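Local atomic coordinates of putative alpha-galactosidase/melibiase (Bacteroides fragilis, PDB entry 4OGZ), a protein that probably hydrolyses terminal, non-reducing alpha-D-galactose residues from alpha-galactosides, as a melibiase of glycosyl hydrolase family 27. Residues Asn47-Lys50 / Gly51-Leu54; Arg394-Ala398 / Asp399-Val403. All blocks are in the same frame, centred on the assembly; numbering follows the deposited sequence.

Contact 1: residues Asn47-Lys50 / Gly51-Leu54; sequences NLPK and GLKL
L48 reaches over the start of strand 52-55 with both of its methyls. L48 CD1 lies 4.1 Å from L54 CB, while CD2 approaches CB of L52, and the L48 and L52 side chains run at about a right angle to each other. With CG anti to the carbonyl carbon (chi1 -85°), L48 reaches past the turn to the strand that follows, CD1 lying by the backbone N of L54; I61 and V73 are further neighbours. P49 comes next and makes the tightest apolar touch here: its ring carbon CG sits 3.5 Å from CD1 of L52. P49 O accepts the backbone N-H of L52 at 3.2 Å, the donor tilted 25° from the carbonyl plane. That bond closes a type II beta turn, P49 to L52, leading into strand 52-55 of the Ig-like domain. K50 takes the second place, its CB starting away from the strand though still close to G51 N, and G51 the third, with a positive phi of 106° that suits glycine. L52 also packs on F29 and V65, and G51 and K53 bond through their backbones to K64 and K62. Within the turn, then, a single N-H...O bond fixes the reversal, while the side chains of L48, P49, L52 and L54 add only apolar contacts.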
ATOM      1  N   ASN A  47      -0.003   6.782 -27.639  1.00 29.02           N
ATOM      2  CA  ASN A  47       1.412   6.855 -27.283  1.00 28.93           C
ATOM      3  C   ASN A  47       1.927   5.794 -26.290  1.00 26.62           C
ATOM      4  O   ASN A  47       2.875   6.038 -25.552  1.00 23.77           O
ATOM      5  CB  ASN A  47       1.719   8.234 -26.688  1.00 30.36           C
ATOM      6  CG  ASN A  47       3.021   8.764 -27.196  1.00 39.92           C
ATOM      7  OD1 ASN A  47       3.288   8.665 -28.382  1.00 30.84           O
ATOM      8  ND2 ASN A  47       3.872   9.262 -26.297  1.00 42.44           N
ATOM      9  N   LEU A  48       1.323   4.621 -26.286  1.00 26.12           N
ATOM     10  CA  LEU A  48       1.869   3.519 -25.496  1.00 30.53           C
ATOM     11  C   LEU A  48       3.224   3.126 -26.045  1.00 27.18           C
ATOM     12  O   LEU A  48       3.351   2.986 -27.239  1.00 28.55           O
ATOM     13  CB  LEU A  48       0.974   2.295 -25.559  1.00 26.17           C
ATOM     14  CG  LEU A  48      -0.197   2.213 -24.596  1.00 29.04           C
ATOM     15  CD1 LEU A  48      -1.073   1.061 -25.070  1.00 25.54           C
ATOM     16  CD2 LEU A  48       0.256   2.038 -23.143  1.00 29.13           C
ATOM     17  N   PRO A  49       4.229   2.913 -25.174  1.00 26.27           N
ATOM     18  CA  PRO A  49       5.545   2.496 -25.677  1.00 28.36           C
ATOM     19  C   PRO A  49       5.500   1.154 -26.412  1.00 30.44           C
ATOM     20  O   PRO A  49       4.592   0.350 -26.168  1.00 27.45           O
ATOM     21  CB  PRO A  49       6.380   2.359 -24.403  1.00 27.17           C
ATOM     22  CG  PRO A  49       5.408   2.172 -23.313  1.00 27.69           C
ATOM     23  CD  PRO A  49       4.186   2.952 -23.709  1.00 26.03           C
ATOM     24  N   LYS A  50       6.477   0.916 -27.294  1.00 28.37           N
ATOM     25  CA  LYS A  50       6.672  -0.405 -27.887  1.00 28.41           C
ATOM     26  C   LYS A  50       6.616  -1.556 -26.848  1.00 24.33           C
ATOM     27  O   LYS A  50       7.367  -1.576 -25.882  1.00 22.25           O
ATOM     28  CB  LYS A  50       8.006  -0.472 -28.635  1.00 39.07           C
ATOM     29  CG  LYS A  50       8.150  -1.715 -29.504  1.00 47.11           C
ATOM     30  CD  LYS A  50       9.514  -1.856 -30.180  1.00 59.34           C
ATOM     31  CE  LYS A  50       9.470  -3.023 -31.173  1.00 69.29           C
ATOM     32  NZ  LYS A  50      10.724  -3.825 -31.302  1.00 72.67           N
ATOM     33  N   GLY A  51       5.746  -2.508 -27.108  1.00 19.93           N
ATOM     34  CA  GLY A  51       5.646  -3.711 -26.348  1.00 22.65           C
ATOM     35  C   GLY A  51       4.447  -3.749 -25.438  1.00 20.47           C
ATOM     36  O   GLY A  51       4.201  -4.777 -24.820  1.00 22.12           O
ATOM     37  N   LEU A  52       3.717  -2.639 -25.332  1.00 21.87           N
ATOM     38  CA  LEU A  52       2.506  -2.590 -24.511  1.00 22.71           C
ATOM     39  C   LEU A  52       1.285  -2.469 -25.398  1.00 27.12           C
ATOM     40  O   LEU A  52       1.345  -1.880 -26.484  1.00 25.13           O
ATOM     41  CB  LEU A  52       2.532  -1.432 -23.492  1.00 21.37           C
ATOM     42  CG  LEU A  52       3.711  -1.429 -22.522  1.00 20.03           C
ATOM     43  CD1 LEU A  52       3.598  -0.264 -21.546  1.00 19.01           C
ATOM     44  CD2 LEU A  52       3.818  -2.753 -21.754  1.00 19.50           C
ATOM     45  N   LYS A  53       0.196  -3.078 -24.936  1.00 28.03           N
ATOM     46  CA  LYS A  53      -1.084  -3.058 -25.615  1.00 30.75           C
ATOM     47  C   LYS A  53      -2.151  -2.828 -24.544  1.00 24.86           C
ATOM     48  O   LYS A  53      -2.022  -3.309 -23.450  1.00 20.15           O
ATOM     49  CB  LYS A  53      -1.310  -4.371 -26.374  1.00 38.09           C
ATOM     50  CG  LYS A  53      -0.501  -4.491 -27.670  1.00 50.34           C
ATOM     51  CD  LYS A  53      -0.003  -5.912 -27.969  1.00 74.97           C
ATOM     52  CE  LYS A  53       1.252  -6.328 -27.184  1.00 76.49           C
ATOM     53  NZ  LYS A  53       0.951  -7.296 -26.083  1.00 67.36           N
ATOM     54  N   LEU A  54      -3.179  -2.064 -24.870  1.00 26.44           N
ATOM     55  CA  LEU A  54      -4.320  -1.854 -23.990  1.00 22.40           C
ATOM     56  C   LEU A  54      -5.498  -2.696 -24.461  1.00 22.80           C
ATOM     57  O   LEU A  54      -5.817  -2.685 -25.616  1.00 22.44           O
ATOM     58  CB  LEU A  54      -4.719  -0.384 -24.002  1.00 22.22           C
ATOM     59  CG  LEU A  54      -6.111  -0.063 -23.474  1.00 22.44           C
ATOM     60  CD1 LEU A  54      -6.138  -0.213 -21.955  1.00 22.53           C
ATOM     61  CD2 LEU A  54      -6.547   1.327 -23.922  1.00 23.06           C
TER

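Contact 2: residues Arg394-Ala398 / Asp399-Val403; sequences RAIRA and DHYDV
D402 OD2 is held by two donors, a water at 2.7 Å and W404 NE1. That water in turn accepts from NH1 of R394 at 2.6 Å, lying at the edge of the guanidinium and in its plane. R420 forms a salt bridge with D402 OD1. Direct pairing with R394 is not reached: its NH1 stands 4.5 Å from D402 OD2, and the two flat groups are turned 63° apart, leaving the water as the bridge. The R394 chain is extended through CD and then bends at chi3 (60°), passing D402 with CD. R397 crosses D402 at a slant, its CG close to D402 OD1 and its CD over one face of the R394 guanidinium. Both arginines make salt bridges to E301; for the buried D402, the R420 salt bridge and the nearby R394 would probably favour the charged form.

Along the backbone, I396 and V403 pair through V403 N to I396 O at 2.9 Å and I396 N to V403 O at 3.3 Å. Nearer the turn, A398 N donates to Y401 O at 2.8 Å, almost in line with the C=O bond. Y401 holds CG between its backbone N and carbonyl carbon (chi1 67°), which lays the ring over A398: the A398 CB sits above the ring centre, 3.5 Å from the centroid, as a CH-pi contact. I396 CG2 meets the ring obliquely, and the CB atoms of I396 and V403 touch on that same side of the sheet.

A395 and I396 both face V403, a classic beta bulge in an antiparallel hairpin whose strands, 393-397 and 401-407, open the C-terminal beta-sandwich domain of this putative alpha-galactosidase.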
ATOM      1  N   ARG A 394       5.790  15.455  10.555  1.00 16.02           N
ATOM      2  CA  ARG A 394       5.032  15.851  11.719  1.00 16.78           C
ATOM      3  C   ARG A 394       5.637  17.162  12.175  1.00 16.81           C
ATOM      4  O   ARG A 394       6.579  17.182  12.967  1.00 17.30           O
ATOM      5  CB  ARG A 394       5.054  14.800  12.801  1.00 17.17           C
ATOM      6  CG  ARG A 394       4.129  15.123  13.936  1.00 19.07           C
ATOM      7  CD  ARG A 394       4.134  14.011  14.977  1.00 19.41           C
ATOM      8  NE  ARG A 394       5.459  13.812  15.543  1.00 20.42           N
ATOM      9  CZ  ARG A 394       5.782  12.832  16.383  1.00 20.91           C
ATOM     10  NH1 ARG A 394       4.884  11.948  16.782  1.00 21.46           N
ATOM     11  NH2 ARG A 394       7.016  12.765  16.861  1.00 20.49           N
ATOM     12  N   ALA A 395       5.049  18.261  11.673  1.00 17.14           N
ATOM     13  CA  ALA A 395       5.527  19.604  11.913  1.00 15.99           C
ATOM     14  C   ALA A 395       5.504  20.034  13.365  1.00 16.65           C
ATOM     15  O   ALA A 395       6.387  20.766  13.792  1.00 17.20           O
ATOM     16  CB  ALA A 395       4.691  20.564  11.127  1.00 16.66           C
ATOM     17  N   ILE A 396       4.447  19.632  14.082  1.00 15.12           N
ATOM     18  CA  ILE A 396       4.205  19.992  15.435  1.00 16.16           C
ATOM     19  C   ILE A 396       3.675  18.759  16.173  1.00 16.67           C
ATOM     20  O   ILE A 396       2.664  18.198  15.761  1.00 16.35           O
ATOM     21  CB  ILE A 396       3.135  21.073  15.573  1.00 17.29           C
ATOM     22  CG1 ILE A 396       3.564  22.332  14.812  1.00 17.40           C
ATOM     23  CG2 ILE A 396       2.907  21.407  17.035  1.00 17.52           C
ATOM     24  CD1 ILE A 396       2.566  23.450  14.880  1.00 16.98           C
ATOM     25  N   ARG A 397       4.386  18.318  17.214  1.00 17.55           N
ATOM     26  CA  ARG A 397       3.878  17.270  18.141  1.00 17.97           C
ATOM     27  C   ARG A 397       3.591  17.946  19.463  1.00 18.67           C
ATOM     28  O   ARG A 397       4.499  18.177  20.261  1.00 19.27           O
ATOM     29  CB  ARG A 397       4.858  16.121  18.317  1.00 18.34           C
ATOM     30  CG  ARG A 397       4.273  14.963  19.142  1.00 20.63           C
ATOM     31  CD  ARG A 397       5.329  14.051  19.755  1.00 22.65           C
ATOM     32  NE  ARG A 397       4.677  12.909  20.398  1.00 24.74           N
ATOM     33  CZ  ARG A 397       4.113  12.941  21.608  1.00 27.53           C
ATOM     34  NH1 ARG A 397       4.142  14.054  22.341  1.00 29.01           N
ATOM     35  NH2 ARG A 397       3.511  11.852  22.101  1.00 27.21           N
ATOM     36  N   ALA A 398       2.334  18.354  19.671  1.00 19.83           N
ATOM     37  CA  ALA A 398       1.985  19.109  20.855  1.00 22.75           C
ATOM     38  C   ALA A 398       1.676  18.080  21.892  1.00 23.24           C
ATOM     39  O   ALA A 398       1.857  16.900  21.640  1.00 21.81           O
ATOM     40  CB  ALA A 398       0.792  20.050  20.612  1.00 24.47           C
ATOM     41  N   ASP A 399       1.232  18.493  23.066  1.00 28.12           N
ATOM     42  CA  ASP A 399       0.915  17.488  24.106  1.00 31.30           C
ATOM     43  C   ASP A 399      -0.318  16.633  23.759  1.00 30.54           C
ATOM     44  O   ASP A 399      -0.339  15.444  24.040  1.00 32.10           O
ATOM     45  CB  ASP A 399       0.750  18.154  25.474  1.00 41.59           C
ATOM     46  CG  ASP A 399       2.025  18.076  26.303  1.00 51.95           C
ATOM     47  OD1 ASP A 399       3.079  17.606  25.774  1.00 40.44           O
ATOM     48  OD2 ASP A 399       1.953  18.447  27.494  1.00 64.69           O
ATOM     49  N   HIS A 400      -1.306  17.230  23.095  1.00 29.68           N
ATOM     50  CA  HIS A 400      -2.565  16.555  22.806  1.00 27.58           C
ATOM     51  C   HIS A 400      -2.875  16.348  21.332  1.00 25.40           C
ATOM     52  O   HIS A 400      -3.845  15.673  20.998  1.00 26.64           O
ATOM     53  CB  HIS A 400      -3.692  17.373  23.413  1.00 31.24           C
ATOM     54  CG  HIS A 400      -3.593  17.498  24.892  1.00 37.95           C
ATOM     55  ND1 HIS A 400      -4.100  18.577  25.580  1.00 41.57           N
ATOM     56  CD2 HIS A 400      -3.014  16.690  25.814  1.00 38.79           C
ATOM     57  CE1 HIS A 400      -3.836  18.428  26.867  1.00 45.00           C
ATOM     58  NE2 HIS A 400      -3.173  17.294  27.030  1.00 38.93           N
ATOM     59  N   TYR A 401      -2.086  16.940  20.443  1.00 21.96           N
ATOM     60  CA  TYR A 401      -2.408  16.867  19.049  1.00 20.39           C
ATOM     61  C   TYR A 401      -1.158  16.967  18.254  1.00 18.09           C
ATOM     62  O   TYR A 401      -0.133  17.401  18.749  1.00 17.41           O
ATOM     63  CB  TYR A 401      -3.368  18.026  18.647  1.00 22.72           C
ATOM     64  CG  TYR A 401      -2.753  19.405  18.733  1.00 25.32           C
ATOM     65  CD1 TYR A 401      -1.965  19.882  17.707  1.00 25.04           C
ATOM     66  CD2 TYR A 401      -2.932  20.213  19.858  1.00 29.50           C
ATOM     67  CE1 TYR A 401      -1.359  21.105  17.779  1.00 27.27           C
ATOM     68  CE2 TYR A 401      -2.334  21.469  19.937  1.00 31.29           C
ATOM     69  CZ  TYR A 401      -1.545  21.903  18.895  1.00 33.67           C
ATOM     70  OH  TYR A 401      -0.937  23.142  18.919  1.00 37.47           O
ATOM     71  N   ASP A 402      -1.295  16.619  16.997  1.00 17.78           N
ATOM     72  CA  ASP A 402      -0.271  16.757  16.000  1.00 17.36           C
ATOM     73  C   ASP A 402      -0.765  17.627  14.872  1.00 16.75           C
ATOM     74  O   ASP A 402      -1.952  17.683  14.573  1.00 15.41           O
ATOM     75  CB  ASP A 402       0.022  15.433  15.324  1.00 17.31           C
ATOM     76  CG  ASP A 402       0.646  14.407  16.217  1.00 18.76           C
ATOM     77  OD1 ASP A 402       1.139  14.718  17.318  1.00 19.64           O
ATOM     78  OD2 ASP A 402       0.667  13.236  15.773  1.00 23.35           O
ATOM     79  N   VAL A 403       0.182  18.255  14.193  1.00 16.37           N
ATOM     80  CA  VAL A 403      -0.075  18.818  12.911  1.00 16.20           C
ATOM     81  C   VAL A 403       0.950  18.209  11.956  1.00 15.52           C
ATOM     82  O   VAL A 403       2.138  18.292  12.208  1.00 15.39           O
ATOM     83  CB  VAL A 403       0.018  20.344  12.947  1.00 17.53           C
ATOM     84  CG1 VAL A 403      -0.169  20.899  11.549  1.00 17.66           C
ATOM     85  CG2 VAL A 403      -1.032  20.917  13.901  1.00 18.11           C
TER
HETATM   86  O   HOH W   1       2.416  11.320  16.355  1.00 21.80           O

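Overall arrangement
Contacts 1 and 2 belong to different domains and do not touch: their centres are 47 Å apart, their nearest atoms about 36 Å, and they lie on opposite sides of the centre of the chain. Residues 47-54 turn within the N-terminal Ig-like domain, linking a strand of one sheet to the edge strand of another. Residues 394-403 form the first hairpin of the C-terminal sheet, with 393-397 at its edge. Between them in sequence comes the TIM barrel of eight parallel strands, the putative catalytic domain. Helix 296-303 of that barrel domain supplies E301 as a bridge between it and the C-terminal domain.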